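Local coordinates for protein Plm1 (Streptomyces sp. HK803, PDB 4HXY) that probably reduces a beta-keto intermediate with NADPH as the ketoreductase of the first module of phoslactomycin biosynthesis, a step required for a cis-alkene, at residues A[67-75]-A[285-293]; A[169-177]-A[427-435]. All blocks are in the same frame, centred on the assembly; numbering follows the deposited sequence.

Interaction 1: A[67-75]-A[285-293]; sequences AEDLLAALH and IAETGAEEL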
ATOM      1  N   ALA A  67      10.239   5.221  -0.570  1.00  6.60           N
ATOM      2  CA  ALA A  67       9.509   6.257   0.169  1.00  6.51           C
ATOM      3  C   ALA A  67      10.468   7.221   0.875  1.00  6.56           C
ATOM      4  O   ALA A  67      10.234   8.430   0.904  1.00  6.41           O
ATOM      5  CB  ALA A  67       8.572   5.617   1.172  1.00  5.74           C
ATOM      6  N   GLU A  68      11.555   6.684   1.449  1.00  6.55           N
ATOM      7  CA  GLU A  68      12.560   7.503   2.133  1.00  8.20           C
ATOM      8  C   GLU A  68      13.182   8.583   1.239  1.00  7.70           C
ATOM      9  O   GLU A  68      13.515   9.665   1.728  1.00  7.80           O
ATOM     10  CB  GLU A  68      13.641   6.618   2.774  1.00  8.87           C
ATOM     11  CG  GLU A  68      14.400   5.785   1.790  1.00 14.80           C
ATOM     12  CD  GLU A  68      15.227   4.687   2.410  1.00 22.85           C
ATOM     13  OE1 GLU A  68      16.058   5.010   3.293  1.00 25.04           O
ATOM     14  OE2 GLU A  68      15.040   3.511   1.989  1.00 25.49           O
ATOM     15  N   ASP A  69      13.322   8.299  -0.055  1.00  7.90           N
ATOM     16  CA  ASP A  69      13.916   9.255  -0.985  1.00  8.55           C
ATOM     17  C   ASP A  69      12.994  10.449  -1.166  1.00  7.49           C
ATOM     18  O   ASP A  69      13.440  11.611  -1.206  1.00  7.48           O
ATOM     19  CB  ASP A  69      14.180   8.609  -2.346  1.00  8.46           C
ATOM     20  CG  ASP A  69      15.140   7.434  -2.281  1.00 12.56           C
ATOM     21  OD1 ASP A  69      16.102   7.466  -1.472  1.00 14.67           O
ATOM     22  OD2 ASP A  69      14.935   6.478  -3.071  1.00 14.35           O
ATOM     23  N   LEU A  70      11.696  10.180  -1.290  1.00  7.07           N
ATOM     24  CA  LEU A  70      10.727  11.263  -1.428  1.00  6.36           C
ATOM     25  C   LEU A  70      10.605  12.027  -0.107  1.00  6.28           C
ATOM     26  O   LEU A  70      10.474  13.248  -0.093  1.00  6.43           O
ATOM     27  CB  LEU A  70       9.362  10.710  -1.884  1.00  6.48           C
ATOM     28  CG  LEU A  70       8.221  11.738  -1.994  1.00  6.72           C
ATOM     29  CD1 LEU A  70       8.588  12.896  -2.909  1.00  6.78           C
ATOM     30  CD2 LEU A  70       6.953  11.037  -2.505  1.00  7.29           C
ATOM     31  N   LEU A  71      10.644  11.312   1.013  1.00  5.63           N
ATOM     32  CA  LEU A  71      10.598  11.944   2.331  1.00  6.62           C
ATOM     33  C   LEU A  71      11.751  12.944   2.459  1.00  6.36           C
ATOM     34  O   LEU A  71      11.549  14.079   2.875  1.00  8.14           O
ATOM     35  CB  LEU A  71      10.701  10.911   3.458  1.00  6.68           C
ATOM     36  CG  LEU A  71      10.565  11.483   4.881  1.00  8.38           C
ATOM     37  CD1 LEU A  71       9.138  11.919   5.178  1.00 10.53           C
ATOM     38  CD2 LEU A  71      11.006  10.491   5.956  1.00  9.21           C
ATOM     39  N   ALA A  72      12.949  12.512   2.086  1.00  7.21           N
ATOM     40  CA  ALA A  72      14.114  13.385   2.146  1.00  7.25           C
ATOM     41  C   ALA A  72      13.966  14.641   1.278  1.00  8.00           C
ATOM     42  O   ALA A  72      14.333  15.729   1.714  1.00  9.32           O
ATOM     43  CB  ALA A  72      15.383  12.640   1.761  1.00  8.24           C
ATOM     44  N   ALA A  73      13.434  14.483   0.071  1.00  8.21           N
ATOM     45  CA  ALA A  73      13.215  15.620  -0.822  1.00  8.25           C
ATOM     46  C   ALA A  73      12.217  16.596  -0.236  1.00  8.49           C
ATOM     47  O   ALA A  73      12.396  17.811  -0.318  1.00  8.85           O
ATOM     48  CB  ALA A  73      12.743  15.133  -2.194  1.00  8.19           C
ATOM     49  N   LEU A  74      11.145  16.092   0.371  1.00  8.65           N
ATOM     50  CA  LEU A  74      10.139  16.969   0.942  1.00  8.36           C
ATOM     51  C   LEU A  74      10.720  17.730   2.130  1.00  9.83           C
ATOM     52  O   LEU A  74      10.361  18.874   2.351  1.00 10.89           O
ATOM     53  CB  LEU A  74       8.878  16.168   1.354  1.00  8.66           C
ATOM     54  CG  LEU A  74       8.086  15.661   0.150  1.00  8.08           C
ATOM     55  CD1 LEU A  74       7.045  14.605   0.554  1.00  8.80           C
ATOM     56  CD2 LEU A  74       7.421  16.845  -0.636  1.00 10.34           C
ATOM     57  N   HIS A  75      11.616  17.106   2.890  1.00 10.02           N
ATOM     58  CA  HIS A  75      12.291  17.818   3.974  1.00 11.69           C
ATOM     59  C   HIS A  75      13.214  18.915   3.440  1.00 13.05           C
ATOM     60  O   HIS A  75      13.397  19.948   4.100  1.00 13.21           O
ATOM     61  CB  HIS A  75      13.092  16.861   4.860  1.00 11.57           C
ATOM     62  CG  HIS A  75      12.243  15.932   5.665  1.00 13.28           C
ATOM     63  ND1 HIS A  75      10.932  16.203   5.993  1.00 17.12           N
ATOM     64  CD2 HIS A  75      12.520  14.718   6.195  1.00 13.69           C
ATOM     65  CE1 HIS A  75      10.439  15.193   6.689  1.00 12.94           C
ATOM     66  NE2 HIS A  75      11.384  14.286   6.834  1.00 16.74           N
ATOM     67  N   ILE A 285       4.165  14.350   7.547  1.00  9.72           N
ATOM     68  CA  ILE A 285       5.417  14.192   6.849  1.00  9.43           C
ATOM     69  C   ILE A 285       6.469  15.125   7.437  1.00 10.04           C
ATOM     70  O   ILE A 285       7.627  14.715   7.613  1.00  9.36           O
ATOM     71  CB  ILE A 285       5.257  14.482   5.324  1.00  8.76           C
ATOM     72  CG1 ILE A 285       4.515  13.315   4.662  1.00  9.07           C
ATOM     73  CG2 ILE A 285       6.622  14.751   4.651  1.00 10.86           C
ATOM     74  CD1 ILE A 285       3.928  13.649   3.292  1.00  9.23           C
ATOM     75  N   ALA A 286       6.050  16.344   7.770  1.00 11.04           N
ATOM     76  CA  ALA A 286       6.967  17.346   8.325  1.00 12.35           C
ATOM     77  C   ALA A 286       7.615  16.913   9.642  1.00 13.30           C
ATOM     78  O   ALA A 286       8.698  17.406   9.973  1.00 15.03           O
ATOM     79  CB  ALA A 286       6.262  18.680   8.521  1.00 12.85           C
ATOM     80  N   GLU A 287       6.939  16.034  10.387  1.00 13.72           N
ATOM     81  CA  GLU A 287       7.414  15.551  11.666  1.00 14.12           C
ATOM     82  C   GLU A 287       7.976  14.125  11.591  1.00 13.24           C
ATOM     83  O   GLU A 287       8.383  13.587  12.615  1.00 13.81           O
ATOM     84  CB  GLU A 287       6.279  15.571  12.699  1.00 15.13           C
ATOM     85  CG  GLU A 287       5.977  16.946  13.313  1.00 20.76           C
ATOM     86  CD  GLU A 287       5.553  17.993  12.323  1.00 27.45           C
ATOM     87  OE1 GLU A 287       6.332  18.948  12.095  1.00 32.96           O
ATOM     88  OE2 GLU A 287       4.430  17.881  11.779  1.00 32.93           O
ATOM     89  N   THR A 288       7.979  13.525  10.407  1.00 12.00           N
ATOM     90  CA  THR A 288       8.461  12.146  10.218  1.00 11.62           C
ATOM     91  C   THR A 288       9.903  12.105   9.714  1.00 10.67           C
ATOM     92  O   THR A 288      10.182  12.539   8.602  1.00 10.99           O
ATOM     93  CB  THR A 288       7.585  11.380   9.208  1.00 11.98           C
ATOM     94  OG1 THR A 288       6.225  11.380   9.641  1.00 12.79           O
ATOM     95  CG2 THR A 288       8.034   9.931   9.118  1.00 11.65           C
ATOM     96  N   GLY A 289      10.825  11.569  10.515  1.00  9.74           N
ATOM     97  CA  GLY A 289      12.190  11.350  10.052  1.00  9.00           C
ATOM     98  C   GLY A 289      12.347  10.001   9.376  1.00  8.46           C
ATOM     99  O   GLY A 289      11.453   9.154   9.502  1.00  7.60           O
ATOM    100  N   ALA A 290      13.478   9.795   8.703  1.00  8.52           N
ATOM    101  CA  ALA A 290      13.753   8.550   7.986  1.00  8.57           C
ATOM    102  C   ALA A 290      13.691   7.344   8.910  1.00  8.54           C
ATOM    103  O   ALA A 290      13.195   6.274   8.518  1.00  8.88           O
ATOM    104  CB  ALA A 290      15.118   8.587   7.274  1.00  9.07           C
ATOM    105  N   GLU A 291      14.239   7.488  10.114  1.00  8.86           N
ATOM    106  CA  GLU A 291      14.253   6.364  11.058  1.00  9.21           C
ATOM    107  C   GLU A 291      12.827   5.964  11.495  1.00  9.25           C
ATOM    108  O   GLU A 291      12.467   4.768  11.543  1.00  8.59           O
ATOM    109  CB  GLU A 291      15.139   6.694  12.255  1.00 10.60           C
ATOM    110  CG  GLU A 291      15.294   5.529  13.211  1.00 10.67           C
ATOM    111  CD  GLU A 291      16.227   5.804  14.374  1.00 13.97           C
ATOM    112  OE1 GLU A 291      16.811   6.920  14.465  1.00 13.98           O
ATOM    113  OE2 GLU A 291      16.373   4.871  15.204  1.00 12.36           O
ATOM    114  N   GLU A 292      12.010   6.970  11.795  1.00  8.91           N
ATOM    115  CA  GLU A 292      10.620   6.722  12.149  1.00  9.59           C
ATOM    116  C   GLU A 292       9.826   6.179  10.971  1.00  7.66           C
ATOM    117  O   GLU A 292       9.013   5.282  11.157  1.00  7.90           O
ATOM    118  CB  GLU A 292       9.961   7.938  12.789  1.00 11.12           C
ATOM    119  CG  GLU A 292      10.172   7.955  14.321  1.00 15.43           C
ATOM    120  CD  GLU A 292       9.752   6.640  15.014  1.00 21.35           C
ATOM    121  OE1 GLU A 292       8.607   6.155  14.782  1.00 24.29           O
ATOM    122  OE2 GLU A 292      10.577   6.074  15.788  1.00 24.40           O
ATOM    123  N   LEU A 293      10.073   6.695   9.767  1.00  7.55           N
ATOM    124  CA  LEU A 293       9.431   6.127   8.548  1.00  7.38           C
ATOM    125  C   LEU A 293       9.759   4.633   8.448  1.00  6.99           C
ATOM    126  O   LEU A 293       8.881   3.798   8.202  1.00  7.17           O
ATOM    127  CB  LEU A 293       9.866   6.855   7.268  1.00  7.02           C
ATOM    128  CG  LEU A 293       9.152   6.395   5.990  1.00  8.21           C
ATOM    129  CD1 LEU A 293       7.708   6.821   6.065  1.00 10.90           C
ATOM    130  CD2 LEU A 293       9.817   6.932   4.720  1.00  9.27           C
TER
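With CG anti to its carbonyl carbon (chi1 -68°), H75 swings its imidazole from the flank of helix 67-77 toward the turn at I285-T288, while L71, its CG anti to the backbone N (chi1 -176°), sends both methyls into the same turn one helical turn earlier. The H75 ring meets two carbonyls with its edge: NE2 donates to T288 O at 2.8 Å, the acceptor lying close to the ring plane although the N-H...O angle is only 142°, and CE1 comes within 3.0 Å of I285 O. L71 O lies over one face of the ring, toward its rim. Beside this polar edge, L71 CD2 packs 3.4 Å from T288 O, and L71 CD1 slides past I285 CG2 at 3.8 Å. The contact thus joins a helix flanking the N-terminal parallel strands to the 3-10 turn and the start of helix 290-310 in the Rossmann-type KR domain, where G289 is the N-cap. A leucine in place of H75 would probably leave the T288 carbonyl without this side-chain donor. Further along, L293 CD2 reaches the start of helix 67-77, 4.0 Å from A67 CB and 3.7 Å from E68 N. I285 CG2 also lies 4.1 Å from L74 CD1; beyond this pair, A117 of helix 105-120 touches both side chains, and E120 accepts a hydrogen bond from I285 N.

Interaction 2: A[169-177]-A[427-435]; sequences WARRLVTTP and SPLFGSFEE
L173 N donates to L429 O across 2.9 Å in a nearly straight bond (166°), a main-chain hydrogen bond from strand 167-175 to the 3-10 turn 428-433. Water 1 completes the junction, donating to both L173 O and L429 O and accepting from S432 N. The L173 side chain, its CG anti to the backbone N (chi1 -173°), runs alongside F430 and places CD1 at the edge of that ring, 3.9 Å from CE1; the same methyl is 3.8 Å from F433 CE2. F433 turns its own edge to the strand, CE2 standing 3.2 Å from L173 O and CE1 3.8 Å from T175 CG2. L429 lies side by side with R171, its CD1 reaching 3.4 Å from R171 NH1. R172, bent at chi2, crosses P428 at about a right angle, with P428 O over one face of its guanidinium; its NH1 turns back to donate to R171 O at 3.0 Å. Water 2 joins T175 N to S432 OG. In the next shell, salt bridges to E10 and E158 hold R171 and R172 respectively, F433 stacks on W414, and F430 meets F417, F421 and W327 edge-to-face. Strand 167-175 forms a hairpin with 160-164 and pairs through its other edge with 6-14; where pairing with the shorter partner stops, the turn takes up L173 N. A C-terminal segment following helix 414-421 is thereby docked on a beta-hairpin in the N-terminal half of the chain, consistent with the two-subdomain build of modular polyketide synthase ketoreductases.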
ATOM      1  N   TRP A 169      -1.289   7.812 -19.001  1.00  9.70           N
ATOM      2  CA  TRP A 169      -2.401   7.122 -18.357  1.00  8.87           C
ATOM      3  C   TRP A 169      -2.604   7.742 -16.982  1.00  8.18           C
ATOM      4  O   TRP A 169      -1.630   8.083 -16.320  1.00  8.73           O
ATOM      5  CB  TRP A 169      -2.102   5.640 -18.183  1.00  8.76           C
ATOM      6  CG  TRP A 169      -2.010   4.869 -19.465  1.00  9.40           C
ATOM      7  CD1 TRP A 169      -0.990   4.883 -20.360  1.00 10.17           C
ATOM      8  CD2 TRP A 169      -2.989   3.960 -19.984  1.00 10.82           C
ATOM      9  NE1 TRP A 169      -1.274   4.054 -21.420  1.00 12.35           N
ATOM     10  CE2 TRP A 169      -2.487   3.459 -21.202  1.00 12.12           C
ATOM     11  CE3 TRP A 169      -4.240   3.523 -19.539  1.00 11.67           C
ATOM     12  CZ2 TRP A 169      -3.204   2.558 -21.991  1.00 14.04           C
ATOM     13  CZ3 TRP A 169      -4.930   2.602 -20.290  1.00 12.98           C
ATOM     14  CH2 TRP A 169      -4.417   2.140 -21.521  1.00 15.58           C
ATOM     15  N   ALA A 170      -3.863   7.894 -16.577  1.00  6.89           N
ATOM     16  CA  ALA A 170      -4.214   8.504 -15.287  1.00  6.55           C
ATOM     17  C   ALA A 170      -4.921   7.514 -14.389  1.00  6.42           C
ATOM     18  O   ALA A 170      -5.811   6.768 -14.838  1.00  6.12           O
ATOM     19  CB  ALA A 170      -5.089   9.749 -15.500  1.00  5.69           C
ATOM     20  N   ARG A 171      -4.538   7.538 -13.113  1.00  5.91           N
ATOM     21  CA  ARG A 171      -5.034   6.567 -12.109  1.00  5.13           C
ATOM     22  C   ARG A 171      -6.447   6.899 -11.657  1.00  5.54           C
ATOM     23  O   ARG A 171      -6.779   8.074 -11.445  1.00  5.56           O
ATOM     24  CB  ARG A 171      -4.114   6.569 -10.901  1.00  3.99           C
ATOM     25  CG  ARG A 171      -4.324   5.413  -9.958  1.00  4.22           C
ATOM     26  CD  ARG A 171      -3.208   5.313  -8.956  1.00  5.66           C
ATOM     27  NE  ARG A 171      -3.483   4.302  -7.931  1.00  6.08           N
ATOM     28  CZ  ARG A 171      -4.022   4.538  -6.742  1.00  5.49           C
ATOM     29  NH1 ARG A 171      -4.382   5.770  -6.377  1.00  5.93           N
ATOM     30  NH2 ARG A 171      -4.228   3.512  -5.925  1.00  6.33           N
ATOM     31  N   ARG A 172      -7.259   5.856 -11.526  1.00  5.55           N
ATOM     32  CA  ARG A 172      -8.640   5.976 -11.071  1.00  6.28           C
ATOM     33  C   ARG A 172      -8.977   4.876 -10.088  1.00  6.73           C
ATOM     34  O   ARG A 172      -8.343   3.801 -10.102  1.00  7.76           O
ATOM     35  CB  ARG A 172      -9.578   5.833 -12.249  1.00  6.73           C
ATOM     36  CG  ARG A 172      -9.378   6.861 -13.353  1.00  6.48           C
ATOM     37  CD  ARG A 172      -9.826   8.216 -12.913  1.00  6.37           C
ATOM     38  NE  ARG A 172      -9.711   9.189 -14.007  1.00  7.75           N
ATOM     39  CZ  ARG A 172      -8.788  10.143 -14.117  1.00  8.83           C
ATOM     40  NH1 ARG A 172      -7.838  10.293 -13.203  1.00  8.23           N
ATOM     41  NH2 ARG A 172      -8.826  10.986 -15.159  1.00  9.75           N
ATOM     42  N   LEU A 173      -9.957   5.139  -9.229  1.00  7.32           N
ATOM     43  CA  LEU A 173     -10.496   4.138  -8.309  1.00  7.32           C
ATOM     44  C   LEU A 173     -11.935   3.927  -8.705  1.00  8.24           C
ATOM     45  O   LEU A 173     -12.689   4.899  -8.793  1.00  9.16           O
ATOM     46  CB  LEU A 173     -10.385   4.618  -6.852  1.00  7.44           C
ATOM     47  CG  LEU A 173     -10.717   3.730  -5.643  1.00  9.92           C
ATOM     48  CD1 LEU A 173     -12.220   3.707  -5.391  1.00  8.70           C
ATOM     49  CD2 LEU A 173     -10.100   2.301  -5.792  1.00  8.85           C
ATOM     50  N   VAL A 174     -12.283   2.692  -9.047  1.00  7.68           N
ATOM     51  CA  VAL A 174     -13.637   2.354  -9.512  1.00  8.20           C
ATOM     52  C   VAL A 174     -14.201   1.133  -8.786  1.00  7.87           C
ATOM     53  O   VAL A 174     -13.468   0.343  -8.200  1.00  7.91           O
ATOM     54  CB  VAL A 174     -13.656   2.081 -11.011  1.00  7.95           C
ATOM     55  CG1 VAL A 174     -13.331   3.375 -11.787  1.00  8.27           C
ATOM     56  CG2 VAL A 174     -12.715   0.921 -11.380  1.00  8.50           C
ATOM     57  N   THR A 175     -15.521   0.970  -8.843  1.00  8.37           N
ATOM     58  CA  THR A 175     -16.136  -0.255  -8.373  1.00  9.26           C
ATOM     59  C   THR A 175     -15.714  -1.462  -9.219  1.00  9.17           C
ATOM     60  O   THR A 175     -15.377  -1.343 -10.403  1.00  9.77           O
ATOM     61  CB  THR A 175     -17.680  -0.179  -8.370  1.00  9.91           C
ATOM     62  OG1 THR A 175     -18.156  -0.007  -9.705  1.00 10.98           O
ATOM     63  CG2 THR A 175     -18.150   0.970  -7.462  1.00 11.56           C
ATOM     64  N   THR A 176     -15.659  -2.624  -8.570  0.50  9.14           N
ATOM     65  CA  THR A 176     -15.569  -3.913  -9.270  0.50  9.22           C
ATOM     66  C   THR A 176     -16.651  -4.842  -8.762  0.50  9.02           C
ATOM     67  O   THR A 176     -17.232  -4.617  -7.697  0.50  7.97           O
ATOM     68  CB  THR A 176     -14.261  -4.691  -9.026  0.50  9.97           C
ATOM     69  OG1 THR A 176     -14.076  -4.906  -7.612  0.50  9.13           O
ATOM     70  CG2 THR A 176     -13.090  -4.007  -9.638  0.50  9.87           C
ATOM     71  N   PRO A 177     -16.908  -5.917  -9.517  1.00  9.07           N
ATOM     72  CA  PRO A 177     -17.798  -6.930  -8.965  1.00  9.39           C
ATOM     73  C   PRO A 177     -17.160  -7.645  -7.779  1.00  9.24           C
ATOM     74  O   PRO A 177     -15.941  -7.829  -7.744  1.00 11.02           O
ATOM     75  CB  PRO A 177     -17.991  -7.910 -10.124  1.00  9.40           C
ATOM     76  CG  PRO A 177     -17.689  -7.149 -11.344  1.00 10.10           C
ATOM     77  CD  PRO A 177     -16.660  -6.121 -10.957  1.00  9.85           C
ATOM     78  N   SER A 427      -9.476  15.860  -6.453  1.00 10.73           N
ATOM     79  CA  SER A 427      -9.009  14.496  -6.716  1.00 10.97           C
ATOM     80  C   SER A 427      -9.656  13.888  -7.953  1.00 11.97           C
ATOM     81  O   SER A 427     -10.795  13.432  -7.890  1.00 14.23           O
ATOM     82  CB  SER A 427      -9.333  13.576  -5.551  1.00 11.70           C
ATOM     83  OG  SER A 427      -8.959  12.229  -5.895  1.00 11.46           O
ATOM     84  N   PRO A 428      -8.927  13.838  -9.066  1.00 10.77           N
ATOM     85  CA  PRO A 428      -9.511  13.158 -10.224  1.00 10.72           C
ATOM     86  C   PRO A 428      -9.602  11.633 -10.055  1.00  9.68           C
ATOM     87  O   PRO A 428     -10.236  10.971 -10.868  1.00  8.50           O
ATOM     88  CB  PRO A 428      -8.565  13.536 -11.359  1.00 11.65           C
ATOM     89  CG  PRO A 428      -7.286  13.847 -10.710  1.00 11.80           C
ATOM     90  CD  PRO A 428      -7.634  14.460  -9.376  1.00 11.39           C
ATOM     91  N   LEU A 429      -8.969  11.102  -9.004  1.00  8.57           N
ATOM     92  CA  LEU A 429      -8.998   9.665  -8.717  1.00  7.92           C
ATOM     93  C   LEU A 429     -10.419   9.116  -8.604  1.00  7.84           C
ATOM     94  O   LEU A 429     -10.665   7.976  -9.011  1.00  6.43           O
ATOM     95  CB  LEU A 429      -8.228   9.392  -7.417  1.00  7.88           C
ATOM     96  CG  LEU A 429      -8.064   7.930  -7.009  1.00  7.88           C
ATOM     97  CD1 LEU A 429      -7.111   7.182  -7.943  1.00  6.94           C
ATOM     98  CD2 LEU A 429      -7.577   7.839  -5.567  1.00  7.85           C
ATOM     99  N   PHE A 430     -11.343   9.913  -8.057  1.00  7.46           N
ATOM    100  CA  PHE A 430     -12.685   9.451  -7.758  1.00  8.97           C
ATOM    101  C   PHE A 430     -13.740   9.971  -8.728  1.00  9.88           C
ATOM    102  O   PHE A 430     -14.925  10.017  -8.394  1.00 10.58           O
ATOM    103  CB  PHE A 430     -13.054   9.884  -6.349  1.00  9.97           C
ATOM    104  CG  PHE A 430     -12.224   9.262  -5.290  1.00  7.16           C
ATOM    105  CD1 PHE A 430     -12.309   7.900  -5.063  1.00 10.90           C
ATOM    106  CD2 PHE A 430     -11.365  10.019  -4.503  1.00  9.64           C
ATOM    107  CE1 PHE A 430     -11.562   7.300  -4.074  1.00  8.09           C
ATOM    108  CE2 PHE A 430     -10.615   9.407  -3.509  1.00  9.05           C
ATOM    109  CZ  PHE A 430     -10.718   8.056  -3.304  1.00  7.22           C
ATOM    110  N   GLY A 431     -13.325  10.313  -9.946  1.00 11.19           N
ATOM    111  CA  GLY A 431     -14.275  10.796 -10.961  1.00 11.86           C
ATOM    112  C   GLY A 431     -15.557   9.988 -11.132  1.00 12.95           C
ATOM    113  O   GLY A 431     -16.632  10.548 -11.358  1.00 13.25           O
ATOM    114  N   SER A 432     -15.464   8.665 -10.987  1.00 14.18           N
ATOM    115  CA  SER A 432     -16.609   7.787 -11.214  1.00 14.83           C
ATOM    116  C   SER A 432     -17.671   7.865 -10.098  1.00 15.20           C
ATOM    117  O   SER A 432     -18.778   7.343 -10.253  1.00 15.40           O
ATOM    118  CB  SER A 432     -16.138   6.348 -11.391  1.00 15.71           C
ATOM    119  OG  SER A 432     -15.639   5.807 -10.179  1.00 17.41           O
ATOM    120  N   PHE A 433     -17.335   8.537  -9.002  1.00 15.14           N
ATOM    121  CA  PHE A 433     -18.250   8.751  -7.873  1.00 15.77           C
ATOM    122  C   PHE A 433     -18.787  10.187  -7.799  1.00 16.61           C
ATOM    123  O   PHE A 433     -19.549  10.526  -6.892  1.00 15.77           O
ATOM    124  CB  PHE A 433     -17.564   8.336  -6.558  1.00 15.87           C
ATOM    125  CG  PHE A 433     -17.086   6.917  -6.585  1.00 15.55           C
ATOM    126  CD1 PHE A 433     -17.980   5.863  -6.391  1.00 13.21           C
ATOM    127  CD2 PHE A 433     -15.771   6.625  -6.875  1.00 15.99           C
ATOM    128  CE1 PHE A 433     -17.552   4.550  -6.470  1.00 16.47           C
ATOM    129  CE2 PHE A 433     -15.335   5.320  -6.961  1.00 16.37           C
ATOM    130  CZ  PHE A 433     -16.217   4.280  -6.745  1.00 16.40           C
ATOM    131  N   GLU A 434     -18.405  11.018  -8.762  1.00 17.52           N
ATOM    132  CA  GLU A 434     -18.867  12.402  -8.811  1.00 19.35           C
ATOM    133  C   GLU A 434     -20.305  12.478  -9.319  1.00 20.82           C
ATOM    134  O   GLU A 434     -20.867  11.493  -9.823  1.00 20.49           O
ATOM    135  CB  GLU A 434     -17.972  13.240  -9.710  1.00 19.58           C
ATOM    136  CG  GLU A 434     -16.554  13.431  -9.187  1.00 21.03           C
ATOM    137  CD  GLU A 434     -15.680  14.239 -10.133  1.00 24.78           C
ATOM    138  OE1 GLU A 434     -16.225  14.846 -11.088  1.00 28.18           O
ATOM    139  OE2 GLU A 434     -14.446  14.274  -9.930  1.00 24.27           O
ATOM    140  N   GLU A 435     -20.876  13.674  -9.192  1.00 22.60           N
ATOM    141  CA  GLU A 435     -22.241  13.953  -9.626  1.00 24.15           C
ATOM    142  C   GLU A 435     -22.412  13.599 -11.105  1.00 24.29           C
ATOM    143  O   GLU A 435     -21.677  14.100 -11.963  1.00 23.98           O
ATOM    144  CB  GLU A 435     -22.580  15.431  -9.411  1.00 24.87           C
ATOM    145  CG  GLU A 435     -24.080  15.752  -9.529  1.00 27.85           C
ATOM    146  CD  GLU A 435     -24.384  17.180 -10.020  1.00 31.03           C
ATOM    147  OE1 GLU A 435     -25.564  17.439 -10.347  1.00 33.54           O
ATOM    148  OE2 GLU A 435     -23.468  18.036 -10.078  1.00 33.96           O
TER
HETATM  149  O   HOH W   1     -12.967   7.073 -10.456  1.00 11.86           O
HETATM  150  O   HOH W   2     -16.948   3.278 -10.119  1.00 15.86           O

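Overall arrangement
Both contacts tie the N-terminal half of the chain to its later half, and their segments alternate along the sequence, yet they use different elements and do not touch: their centres are 28 Å apart and their nearest atoms about 13 Å. Each is partly buried, lying 17 to 18 Å from the centre of the chain. Interaction 1 joins a helix to a turn and the start of another helix; leucine and isoleucine packing fills its buried side, and a single histidine donor marks its more open margin. Interaction 2 sets a turn against a strand, so a main-chain bond and bridging waters add to the side-chain packing, which includes aromatic rings and arginines anchored to acids outside the two segments.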